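Local coordinates for cell division control protein Cdc48 (Mycobacterium smegmatis, PDB 5E7P) that binds ADP at two nucleotide sites of one chain and, as a member of the AAA ATPase family, probably hydrolyses ATP, at residues A[64-69]-A[138-143]; A[110-116]-A[179-185]; A[322-328]-A[362-367]; A[385-389]-A[573-577]; A[408-414]-A[452-456]. All blocks are in the same frame, centred on the assembly; numbering follows the deposited sequence.

Contact 1 (A[64-69]-A[138-143])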
# COMPACT_ATOMS: atom_id res chain seq x y z
N ARG A 64 4.31 24.22 -18.31
CA ARG A 64 5.12 23.20 -17.66
C ARG A 64 4.25 21.99 -17.33
O ARG A 64 3.02 22.05 -17.42
CB ARG A 64 5.73 23.74 -16.37
CG ARG A 64 6.35 25.12 -16.48
CD ARG A 64 6.91 25.56 -15.15
NE ARG A 64 7.97 24.67 -14.69
CZ ARG A 64 8.46 24.67 -13.45
NH1 ARG A 64 9.43 23.82 -13.12
NH2 ARG A 64 7.98 25.51 -12.54
N THR A 65 4.90 20.89 -16.95
CA THR A 65 4.18 19.69 -16.54
C THR A 65 4.46 19.36 -15.08
O THR A 65 5.62 19.22 -14.67
CB THR A 65 4.55 18.48 -17.42
OG1 THR A 65 4.12 18.70 -18.77
CG2 THR A 65 3.88 17.22 -16.89
N THR A 66 3.40 19.24 -14.29
CA THR A 66 3.53 18.85 -12.89
C THR A 66 2.53 17.76 -12.56
O THR A 66 1.86 17.23 -13.45
CB THR A 66 3.33 20.05 -11.94
OG1 THR A 66 3.75 19.70 -10.62
CG2 THR A 66 1.87 20.48 -11.91
N ALA A 67 2.43 17.40 -11.28
CA ALA A 67 1.46 16.40 -10.85
C ALA A 67 0.90 16.72 -9.47
O ALA A 67 1.58 17.31 -8.63
CB ALA A 67 2.09 15.02 -10.87
N ALA A 68 -0.35 16.34 -9.25
CA ALA A 68 -0.99 16.54 -7.96
C ALA A 68 -1.97 15.41 -7.67
O ALA A 68 -2.29 14.61 -8.55
CB ALA A 68 -1.70 17.89 -7.92
N VAL A 69 -2.43 15.34 -6.43
CA VAL A 69 -3.39 14.32 -6.02
C VAL A 69 -4.82 14.81 -6.25
O VAL A 69 -5.19 15.91 -5.82
CB VAL A 69 -3.22 13.96 -4.53
CG1 VAL A 69 -4.29 12.96 -4.08
CG2 VAL A 69 -1.82 13.40 -4.29
N VAL A 138 3.39 13.36 -4.17
CA VAL A 138 3.95 13.20 -5.51
C VAL A 138 4.97 14.29 -5.84
O VAL A 138 4.80 15.45 -5.48
CB VAL A 138 2.86 13.18 -6.60
CG1 VAL A 138 2.05 11.90 -6.52
CG2 VAL A 138 1.97 14.40 -6.49
N MET A 139 6.04 13.89 -6.52
CA MET A 139 7.13 14.79 -6.85
C MET A 139 7.39 14.79 -8.34
O MET A 139 7.24 13.77 -9.01
CB MET A 139 8.40 14.39 -6.10
CG MET A 139 8.25 14.31 -4.59
SD MET A 139 8.01 15.92 -3.81
CE MET A 139 7.40 15.43 -2.20
N THR A 140 7.79 15.95 -8.86
CA THR A 140 8.20 16.09 -10.25
C THR A 140 9.36 17.07 -10.28
O THR A 140 9.37 18.04 -9.51
CB THR A 140 7.05 16.63 -11.13
OG1 THR A 140 5.86 15.85 -10.91
CG2 THR A 140 7.42 16.57 -12.60
N VAL A 141 10.34 16.83 -11.14
CA VAL A 141 11.51 17.70 -11.22
C VAL A 141 11.10 19.13 -11.55
O VAL A 141 10.35 19.37 -12.49
CB VAL A 141 12.53 17.19 -12.25
CG1 VAL A 141 13.62 18.23 -12.48
CG2 VAL A 141 13.14 15.88 -11.79
N GLY A 142 11.59 20.08 -10.74
CA GLY A 142 11.29 21.49 -10.94
C GLY A 142 10.16 21.99 -10.07
O GLY A 142 9.93 23.20 -9.97
N ASP A 143 9.45 21.07 -9.42
CA ASP A 143 8.32 21.43 -8.57
C ASP A 143 8.76 22.18 -7.31
O ASP A 143 9.86 21.98 -6.81
CB ASP A 143 7.54 20.18 -8.15
CG ASP A 143 6.61 19.69 -9.23
OD1 ASP A 143 6.86 19.98 -10.42
OD2 ASP A 143 5.61 19.01 -8.90
O HOH W 1 4.18 16.88 -8.91
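V138 lays its CG2 methyl over the backbone of strand 65-69, 3.6 Å from A67 O and 3.9 Å from A68 CA. This is where the barrel of the Cdc48 N-terminal domain, assigned to the double-psi class, meets the small beta subdomain that follows it in the chain. The strands run almost exactly antiparallel, at 176°, but their axes come no closer than 6.5 Å, so they face one another across a gap instead of pairing as neighbours in a sheet. Small residues suit the gap: A67 points its CB inward without pushing the strands apart, and T140 supplies a short polar side chain beside it. M139 faces the other way and packs on V180 and V183. The strand from 138 leaves through a type II turn, T140 to D143, closed by D143 N to T140 O at 3.0 Å. G142, with phi 98°, holds its third position, where a CB would clash with R64 NH1 as well as with the preceding carbonyl; lacking one, it lets R64 NH1 donate to G142 O at 3.2 Å. D143 swings its carboxylate back towards strand 65-69, and a bridging water joins the two sides: it donates to A67 O (2.7 Å) and D143 OD2 (2.6 Å) and accepts from T140 OG1 at 2.8 Å.

Contact 2 (A[110-116]-A[179-185])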
# COMPACT_ATOMS: atom_id res chain seq x y z
N ALA A 110 9.30 6.39 -5.50
CA ALA A 110 10.61 6.99 -5.71
C ALA A 110 11.73 6.14 -5.12
O ALA A 110 11.64 5.69 -3.98
CB ALA A 110 10.66 8.38 -5.11
N ARG A 111 12.78 5.91 -5.90
CA ARG A 111 14.00 5.35 -5.35
C ARG A 111 14.65 6.47 -4.56
O ARG A 111 15.09 6.27 -3.42
CB ARG A 111 14.94 4.87 -6.45
CG ARG A 111 14.40 3.70 -7.26
CD ARG A 111 15.43 3.19 -8.25
NE ARG A 111 14.82 2.35 -9.28
CZ ARG A 111 14.45 2.80 -10.48
NH1 ARG A 111 13.89 1.97 -11.36
NH2 ARG A 111 14.65 4.07 -10.81
N SER A 112 14.70 7.65 -5.16
CA SER A 112 15.24 8.83 -4.50
C SER A 112 14.53 10.09 -4.98
O SER A 112 13.92 10.10 -6.05
CB SER A 112 16.74 8.97 -4.76
OG SER A 112 16.99 9.41 -6.08
N VAL A 113 14.59 11.13 -4.16
CA VAL A 113 14.13 12.46 -4.56
C VAL A 113 15.12 13.47 -4.00
O VAL A 113 15.32 13.54 -2.79
CB VAL A 113 12.74 12.79 -3.99
CG1 VAL A 113 12.40 14.25 -4.28
CG2 VAL A 113 11.68 11.87 -4.57
N THR A 114 15.75 14.24 -4.88
CA THR A 114 16.70 15.26 -4.43
C THR A 114 16.03 16.63 -4.39
O THR A 114 15.44 17.07 -5.38
CB THR A 114 17.95 15.31 -5.32
OG1 THR A 114 18.56 14.01 -5.35
CG2 THR A 114 18.95 16.31 -4.77
N VAL A 115 16.12 17.29 -3.25
CA VAL A 115 15.51 18.60 -3.08
C VAL A 115 16.57 19.66 -2.78
O VAL A 115 17.67 19.33 -2.33
CB VAL A 115 14.47 18.60 -1.94
CG1 VAL A 115 13.33 17.64 -2.26
CG2 VAL A 115 15.13 18.23 -0.62
N SER A 116 16.23 20.91 -3.03
CA SER A 116 17.14 22.02 -2.75
C SER A 116 16.48 23.02 -1.80
O SER A 116 15.28 23.24 -1.86
CB SER A 116 17.56 22.71 -4.04
OG SER A 116 18.48 23.75 -3.78
N THR A 179 12.64 23.04 -3.71
CA THR A 179 12.46 22.67 -5.11
C THR A 179 13.02 21.29 -5.37
O THR A 179 14.03 20.89 -4.78
CB THR A 179 13.10 23.69 -6.08
OG1 THR A 179 14.49 23.85 -5.76
CG2 THR A 179 12.40 25.04 -5.98
N VAL A 180 12.37 20.55 -6.26
CA VAL A 180 12.81 19.20 -6.61
C VAL A 180 13.79 19.26 -7.77
O VAL A 180 13.41 19.57 -8.90
CB VAL A 180 11.61 18.31 -6.99
CG1 VAL A 180 12.08 16.90 -7.32
CG2 VAL A 180 10.58 18.29 -5.87
N THR A 181 15.05 18.96 -7.50
CA THR A 181 16.10 19.04 -8.52
C THR A 181 16.28 17.72 -9.26
O THR A 181 16.86 17.69 -10.34
CB THR A 181 17.45 19.46 -7.92
OG1 THR A 181 18.03 18.35 -7.22
CG2 THR A 181 17.26 20.62 -6.96
N ALA A 182 15.78 16.63 -8.67
CA ALA A 182 15.91 15.31 -9.27
C ALA A 182 14.97 14.28 -8.65
O ALA A 182 14.68 14.32 -7.45
CB ALA A 182 17.35 14.82 -9.16
N VAL A 183 14.49 13.36 -9.48
CA VAL A 183 13.73 12.21 -9.00
C VAL A 183 14.27 10.94 -9.66
O VAL A 183 14.98 11.00 -10.66
CB VAL A 183 12.23 12.34 -9.30
CG1 VAL A 183 11.62 13.49 -8.51
CG2 VAL A 183 11.99 12.51 -10.79
N ASP A 184 13.92 9.79 -9.09
CA ASP A 184 14.36 8.51 -9.63
C ASP A 184 13.34 7.43 -9.24
O ASP A 184 13.09 7.22 -8.06
CB ASP A 184 15.75 8.15 -9.09
CG ASP A 184 16.34 6.93 -9.77
OD1 ASP A 184 16.02 6.69 -10.96
OD2 ASP A 184 17.14 6.21 -9.13
N PRO A 185 12.74 6.76 -10.24
CA PRO A 185 12.92 6.90 -11.69
C PRO A 185 12.41 8.23 -12.24
O PRO A 185 11.64 8.90 -11.55
CB PRO A 185 12.09 5.74 -12.25
CG PRO A 185 11.06 5.48 -11.22
CD PRO A 185 11.75 5.72 -9.91
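A classic beta bulge interrupts this antiparallel strand pair, which lies at the middle of a four-stranded sheet in the beta subdomain following the N-terminal barrel. T181 and A182 both face T114: T114 N donates to A182 O at 2.8 Å, while T114 O receives T181 N at 2.9 Å and, weakly, A182 N at 3.3 Å. The extra residue shifts the register by one, so V115 pairs with V180 and S116 with T179, the last joined by S116 N to T179 O (2.8 Å) and T179 N to S116 O (3.2 Å). Valines suit the buried face, where V113 CG1 meets V180 CG1 at 4.0 Å and M139 packs on V180 and V183; S112, T114, A182 and D184 line the more open one. At the far end D184 O accepts R111 N at 2.5 Å. A cis peptide leads into P185, whose CD lies over one face of the R111 guanidinium, while R111 NH2 forms a salt bridge to D184 OD1 at 3.0 Å.

Contact 3 (A[322-328]-A[362-367])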
# COMPACT_ATOMS: atom_id res chain seq x y z
N VAL A 322 21.78 -6.89 17.62
CA VAL A 322 20.92 -6.97 16.45
C VAL A 322 21.37 -6.04 15.32
O VAL A 322 21.50 -4.83 15.52
CB VAL A 322 19.46 -6.65 16.81
CG1 VAL A 322 18.58 -6.73 15.57
CG2 VAL A 322 18.96 -7.60 17.87
N LEU A 323 21.59 -6.62 14.14
CA LEU A 323 21.81 -5.83 12.94
C LEU A 323 20.47 -5.61 12.26
O LEU A 323 19.81 -6.57 11.85
CB LEU A 323 22.78 -6.53 11.98
CG LEU A 323 23.12 -5.77 10.69
CD1 LEU A 323 23.94 -4.51 10.98
CD2 LEU A 323 23.85 -6.65 9.69
N PHE A 324 20.06 -4.35 12.15
CA PHE A 324 18.76 -4.03 11.59
C PHE A 324 18.87 -3.13 10.35
O PHE A 324 19.44 -2.04 10.41
CB PHE A 324 17.85 -3.38 12.65
CG PHE A 324 16.58 -2.80 12.10
CD1 PHE A 324 15.79 -3.52 11.22
CD2 PHE A 324 16.15 -1.54 12.49
CE1 PHE A 324 14.61 -2.99 10.71
CE2 PHE A 324 14.98 -1.00 12.00
CZ PHE A 324 14.21 -1.72 11.11
N ILE A 325 18.32 -3.61 9.24
CA ILE A 325 18.25 -2.81 8.02
C ILE A 325 16.79 -2.52 7.66
O ILE A 325 16.05 -3.40 7.23
CB ILE A 325 18.95 -3.50 6.83
CG1 ILE A 325 20.42 -3.75 7.16
CG2 ILE A 325 18.84 -2.65 5.59
CD1 ILE A 325 21.18 -4.46 6.06
N ALA A 326 16.39 -1.27 7.86
CA ALA A 326 15.03 -0.84 7.53
C ALA A 326 14.88 -0.70 6.03
O ALA A 326 15.68 -0.03 5.37
CB ALA A 326 14.70 0.47 8.23
N ASP A 327 13.85 -1.34 5.48
CA ASP A 327 13.54 -1.27 4.05
C ASP A 327 14.72 -1.73 3.19
O ASP A 327 15.30 -0.95 2.43
CB ASP A 327 13.06 0.13 3.67
CG ASP A 327 11.87 0.58 4.50
OD1 ASP A 327 10.74 0.12 4.23
OD2 ASP A 327 12.06 1.39 5.44
N VAL A 328 15.05 -3.01 3.33
CA VAL A 328 16.22 -3.60 2.69
C VAL A 328 16.00 -3.80 1.19
O VAL A 328 16.95 -4.09 0.45
CB VAL A 328 16.57 -4.95 3.37
CG1 VAL A 328 15.55 -6.02 3.03
CG2 VAL A 328 17.99 -5.41 3.01
N ALA A 362 21.95 -11.29 15.86
CA ALA A 362 20.73 -11.59 15.13
C ALA A 362 20.50 -10.55 14.03
O ALA A 362 20.92 -9.40 14.15
CB ALA A 362 19.54 -11.64 16.07
N PHE A 363 19.83 -10.97 12.96
CA PHE A 363 19.61 -10.09 11.81
C PHE A 363 18.12 -9.91 11.51
O PHE A 363 17.40 -10.89 11.30
CB PHE A 363 20.34 -10.62 10.58
CG PHE A 363 20.09 -9.83 9.33
CD1 PHE A 363 20.42 -8.49 9.25
CD2 PHE A 363 19.54 -10.44 8.21
CE1 PHE A 363 20.19 -7.77 8.09
CE2 PHE A 363 19.31 -9.73 7.05
CZ PHE A 363 19.64 -8.39 6.99
N ILE A 364 17.68 -8.66 11.50
CA ILE A 364 16.30 -8.34 11.15
C ILE A 364 16.24 -7.27 10.06
O ILE A 364 16.89 -6.24 10.17
CB ILE A 364 15.50 -7.83 12.37
CG1 ILE A 364 15.51 -8.87 13.49
CG2 ILE A 364 14.07 -7.49 11.97
CD1 ILE A 364 14.86 -8.38 14.77
N ALA A 365 15.47 -7.54 9.01
CA ALA A 365 15.28 -6.57 7.95
C ALA A 365 13.80 -6.38 7.64
O ALA A 365 13.00 -7.31 7.80
CB ALA A 365 16.03 -7.00 6.71
N THR A 366 13.44 -5.18 7.20
CA THR A 366 12.06 -4.90 6.83
C THR A 366 11.94 -4.62 5.33
O THR A 366 12.92 -4.27 4.67
CB THR A 366 11.48 -3.71 7.61
OG1 THR A 366 12.27 -2.54 7.35
CG2 THR A 366 11.47 -4.00 9.11
N SER A 367 10.72 -4.77 4.82
CA SER A 367 10.41 -4.51 3.42
C SER A 367 8.91 -4.64 3.25
O SER A 367 8.33 -5.63 3.67
CB SER A 367 11.12 -5.50 2.51
OG SER A 367 10.71 -5.33 1.16
O HOH W 2 10.08 -0.88 6.91
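Two neighbouring parallel strands are zipped by L323 N to A362 O (2.9 Å), I364 N to L323 O (3.0 Å), I325 N to I364 O (3.1 Å) and T366 N to I325 O (3.2 Å). Beta-branched and aromatic side chains suit this wholly buried strand pair. On one face, F324 in a t rotamer turns its ring edge to the neighbouring strand, CD1 3.1 Å from I364 O and CE1 3.7 Å from T366 CG2, and also packs on A277 of the nucleotide-binding helix. I364 (m, t) sends CD1 to V322 CG1 at 4.1 Å. On the other face, F363, also t, reaches L323 CD2 with CD1 at 3.9 Å and I325 CD1 with CE1 at 4.0 Å, and L352 of helix 344-356 closes over them. Farther along, T366 adopts p, which lets OG1 accept D327 N at 2.7 Å, while V328 N donates to T366 O at 2.8 Å. D327 takes left-handed backbone angles (57°, 65°), and a water links its OD1 to T366 OG1. S367 OG turns to V369 O. The pair belongs to the beta-alpha-beta unit of a AAA P-loop core: by comparison with the second ATPase domain, 322-327 probably corresponds to the Walker B strand, with A326 and D327 at the usual acidic pair, and S367 to sensor 1, held there by N630.

Contact 4 (A[385-389]-A[573-577])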
# COMPACT_ATOMS: atom_id res chain seq x y z
N ARG A 385 13.51 -17.04 8.17
CA ARG A 385 12.08 -16.96 8.47
C ARG A 385 11.52 -15.56 8.22
O ARG A 385 12.26 -14.58 8.17
CB ARG A 385 11.82 -17.40 9.91
CG ARG A 385 12.36 -16.47 10.96
CD ARG A 385 12.38 -17.14 12.32
NE ARG A 385 13.43 -18.14 12.42
CZ ARG A 385 13.53 -19.04 13.40
NH1 ARG A 385 12.61 -19.06 14.37
NH2 ARG A 385 14.53 -19.91 13.42
N GLU A 386 10.20 -15.48 8.07
CA GLU A 386 9.54 -14.23 7.72
C GLU A 386 8.33 -13.94 8.59
O GLU A 386 7.76 -14.83 9.22
CB GLU A 386 9.13 -14.24 6.25
CG GLU A 386 10.30 -14.41 5.29
CD GLU A 386 9.87 -14.32 3.84
OE1 GLU A 386 8.67 -14.09 3.58
OE2 GLU A 386 10.75 -14.47 2.96
N LEU A 387 7.94 -12.67 8.62
CA LEU A 387 6.85 -12.22 9.47
C LEU A 387 6.05 -11.14 8.74
O LEU A 387 6.60 -10.12 8.34
CB LEU A 387 7.42 -11.67 10.78
CG LEU A 387 6.66 -11.91 12.07
CD1 LEU A 387 6.17 -13.35 12.14
CD2 LEU A 387 7.55 -11.61 13.25
N GLY A 388 4.76 -11.39 8.55
CA GLY A 388 3.90 -10.46 7.84
C GLY A 388 2.97 -9.69 8.75
O GLY A 388 2.20 -10.28 9.50
N LEU A 389 3.05 -8.36 8.70
CA LEU A 389 2.18 -7.50 9.49
C LEU A 389 0.88 -7.20 8.76
O LEU A 389 0.78 -7.36 7.54
CB LEU A 389 2.89 -6.20 9.88
CG LEU A 389 3.60 -6.19 11.24
CD1 LEU A 389 4.47 -7.42 11.41
CD2 LEU A 389 4.41 -4.93 11.42
N ARG A 573 5.40 -17.90 5.77
CA ARG A 573 5.16 -16.54 6.24
C ARG A 573 3.71 -16.40 6.72
O ARG A 573 3.43 -15.68 7.68
CB ARG A 573 5.45 -15.50 5.16
CG ARG A 573 5.50 -14.07 5.69
CD ARG A 573 5.24 -13.03 4.61
NE ARG A 573 6.08 -13.24 3.44
CZ ARG A 573 5.63 -13.62 2.25
NH1 ARG A 573 4.33 -13.84 2.07
NH2 ARG A 573 6.47 -13.79 1.24
N ALA A 574 2.81 -17.09 6.04
CA ALA A 574 1.39 -17.03 6.39
C ALA A 574 1.14 -17.73 7.72
O ALA A 574 0.42 -17.21 8.57
CB ALA A 574 0.55 -17.65 5.28
N ARG A 575 1.74 -18.90 7.89
CA ARG A 575 1.61 -19.65 9.14
C ARG A 575 2.15 -18.85 10.32
O ARG A 575 1.55 -18.83 11.39
CB ARG A 575 2.34 -21.00 9.04
CG ARG A 575 1.54 -22.08 8.34
CD ARG A 575 2.22 -23.45 8.43
NE ARG A 575 3.08 -23.72 7.27
CZ ARG A 575 4.40 -23.62 7.27
NH1 ARG A 575 5.04 -23.25 8.37
NH2 ARG A 575 5.09 -23.89 6.17
N ASP A 576 3.28 -18.17 10.11
CA ASP A 576 3.93 -17.41 11.18
C ASP A 576 3.26 -16.07 11.46
O ASP A 576 3.53 -15.44 12.48
CB ASP A 576 5.41 -17.19 10.85
CG ASP A 576 6.22 -18.48 10.87
OD1 ASP A 576 5.76 -19.47 11.47
OD2 ASP A 576 7.33 -18.50 10.29
N SER A 577 2.38 -15.64 10.56
CA SER A 577 1.74 -14.33 10.68
C SER A 577 0.25 -14.41 10.99
O SER A 577 -0.44 -13.39 10.98
CB SER A 577 1.95 -13.52 9.41
OG SER A 577 3.33 -13.44 9.07
O HOH W 3 8.84 -17.89 7.72
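Strand 385-388 forms the outer edge of the first ATPase domain's sheet, and the end of helix 563-576 from the second ATPase domain answers the polar groups on that edge. G388 N donates to S577 OG at 2.6 Å, and S577 OG in turn donates to R573 O, also 2.6 Å away, so one hydroxyl satisfies an edge amide and a carbonyl of the helix's last turn. Serine is short enough for this, and glycine makes room: a CB on residue 388 would sit tightly against S577 OG. The other outward amide, E386 N, donates to a water at 2.8 Å, which in turn donates to D576 OD2 at 3.0 Å. R573 sits between two acids: its NE forms a firm salt bridge with E386 OE1 at 2.7 Å, supplemented by a weak bond from R573 NH2 at 3.2 Å, whereas its pair with E569 is long and weak. L387 bears the apolar share, bringing CD1 to 4.1 Å from D576 CB. The inner side of strand 385-388 is bonded to strand 265-269, while helix 237-249 packs on L387 and D576 through W244. Strand 546-551 packs against the last turn of helix 563-576 through H548, which touches R573, A574 and S577, so the contact joins the two ATPase domains.

Contact 5 (A[408-414]-A[452-456])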
# COMPACT_ATOMS: atom_id res chain seq x y z
N VAL A 408 -1.57 15.49 24.00
CA VAL A 408 -2.05 16.43 23.00
C VAL A 408 -3.39 17.01 23.43
O VAL A 408 -4.39 16.30 23.49
CB VAL A 408 -2.23 15.75 21.63
CG1 VAL A 408 -2.71 16.75 20.59
CG2 VAL A 408 -0.93 15.10 21.19
N PRO A 409 -3.41 18.32 23.74
CA PRO A 409 -4.60 19.02 24.24
C PRO A 409 -5.79 18.89 23.29
O PRO A 409 -5.70 19.30 22.13
CB PRO A 409 -4.15 20.48 24.33
CG PRO A 409 -2.94 20.57 23.46
CD PRO A 409 -2.27 19.24 23.56
N SER A 410 -6.89 18.33 23.78
CA SER A 410 -8.05 18.07 22.93
C SER A 410 -9.37 18.15 23.70
O SER A 410 -9.39 18.22 24.93
CB SER A 410 -7.92 16.71 22.26
OG SER A 410 -7.82 15.67 23.22
N GLU A 411 -10.48 18.12 22.96
CA GLU A 411 -11.82 18.17 23.55
C GLU A 411 -12.62 16.91 23.23
O GLU A 411 -12.26 15.81 23.66
CB GLU A 411 -12.58 19.40 23.07
CG GLU A 411 -12.10 20.71 23.67
CD GLU A 411 -12.74 21.92 23.02
OE1 GLU A 411 -13.60 21.74 22.13
OE2 GLU A 411 -12.38 23.06 23.39
N ASP A 412 -13.70 17.08 22.47
CA ASP A 412 -14.56 15.96 22.09
C ASP A 412 -14.15 15.42 20.73
O ASP A 412 -14.73 15.78 19.71
CB ASP A 412 -16.02 16.41 22.05
CG ASP A 412 -16.48 17.05 23.35
OD1 ASP A 412 -16.31 18.27 23.50
OD2 ASP A 412 -17.02 16.32 24.22
N LEU A 413 -13.14 14.55 20.72
CA LEU A 413 -12.56 14.07 19.47
C LEU A 413 -13.43 13.06 18.73
O LEU A 413 -13.43 13.03 17.50
CB LEU A 413 -11.17 13.48 19.72
CG LEU A 413 -10.12 14.45 20.25
CD1 LEU A 413 -8.80 13.74 20.46
CD2 LEU A 413 -9.96 15.63 19.30
N ASP A 414 -14.16 12.24 19.47
CA ASP A 414 -14.98 11.17 18.89
C ASP A 414 -14.13 10.28 17.99
O ASP A 414 -14.38 10.14 16.79
CB ASP A 414 -16.18 11.77 18.13
CG ASP A 414 -17.18 10.71 17.69
OD1 ASP A 414 -17.09 9.55 18.14
OD2 ASP A 414 -18.08 11.04 16.88
N PRO A 452 -4.41 26.62 21.26
CA PRO A 452 -4.95 25.60 20.36
C PRO A 452 -5.40 24.34 21.08
O PRO A 452 -4.66 23.79 21.90
CB PRO A 452 -3.77 25.29 19.43
CG PRO A 452 -2.56 25.66 20.23
CD PRO A 452 -2.97 26.86 21.03
N VAL A 453 -6.61 23.88 20.77
CA VAL A 453 -7.13 22.65 21.35
C VAL A 453 -7.89 21.82 20.31
O VAL A 453 -8.88 22.27 19.74
CB VAL A 453 -8.02 22.94 22.59
CG1 VAL A 453 -9.02 24.06 22.29
CG2 VAL A 453 -8.72 21.68 23.05
N LEU A 454 -7.40 20.61 20.07
CA LEU A 454 -7.95 19.74 19.03
C LEU A 454 -9.40 19.34 19.27
O LEU A 454 -9.76 18.89 20.36
CB LEU A 454 -7.09 18.49 18.86
CG LEU A 454 -6.17 18.44 17.64
CD1 LEU A 454 -5.02 19.43 17.79
CD2 LEU A 454 -5.64 17.02 17.42
N ARG A 455 -10.22 19.49 18.24
CA ARG A 455 -11.61 19.04 18.30
C ARG A 455 -11.88 18.06 17.16
O ARG A 455 -11.03 17.84 16.31
CB ARG A 455 -12.56 20.23 18.24
CG ARG A 455 -12.33 21.15 17.06
CD ARG A 455 -13.15 22.42 17.18
NE ARG A 455 -12.87 23.14 18.42
CZ ARG A 455 -13.35 24.34 18.72
NH1 ARG A 455 -14.14 24.97 17.86
NH2 ARG A 455 -13.04 24.92 19.87
N HIS A 456 -13.08 17.48 17.15
CA HIS A 456 -13.45 16.49 16.14
C HIS A 456 -13.45 17.09 14.74
O HIS A 456 -13.13 16.40 13.77
CB HIS A 456 -14.83 15.91 16.45
CG HIS A 456 -15.33 14.98 15.39
ND1 HIS A 456 -14.84 13.70 15.23
CD2 HIS A 456 -16.28 15.15 14.43
CE1 HIS A 456 -15.47 13.12 14.22
NE2 HIS A 456 -16.34 13.97 13.72
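P452 opens the second segment, its O 4.0 Å from P409 CG, and its ring rests on L165 of helix 160-169. V453 follows with CG2 against E411 CG at 3.6 Å, shielding the aliphatic part of that glutamate, while V453 O is taken by R444. L454 is the centre of the contact. Its N donates to P409 O at 3.0 Å and its O accepts E411 N at 2.8 Å, giving one isolated beta bridge with S410, while its side chain goes inward: CD2 lies 4.3 Å from V408 CG1, and CB 4.1 Å from L413 CD2. R455, at the N-cap of helix 456-462, is paired only loosely with E411, NH2 to OE1 at 3.9 Å, a long contact of charges. H456 starts that helix; its N reaches D412 O weakly at 3.5 Å, but its ND1 donates firmly to L413 O at 2.8 Å, next to D414, itself the N-cap of helix 415-420. Two helix starts are thus tied together in the helical region after the first ATPase core. Two of the three firm bonds run from backbone to backbone, and the third needs H456 to carry a proton on ND1.

Contacts 1 and 2 form one continuous unit: their segments alternate along the chain, and the turn of 138-143 leans on V180, with G142 N to V180 O at 2.6 Å and D143 O to V180 N at 2.9 Å as probable hydrogen bonds. Contact 3 comes within about 9 Å of contact 2 between nearest atoms. Contacts 3 and 4 share the first ATPase sheet, centres about 15 Å apart, so the strand pair whose end approaches the nucleotide and the strand meeting the second ATPase domain belong to one platform. Around the ADP of the first ATPase domain, the side chain of D327 lies about 5 Å away, while G388 and the side chain of V408 in contact 5 are each about 10 Å off.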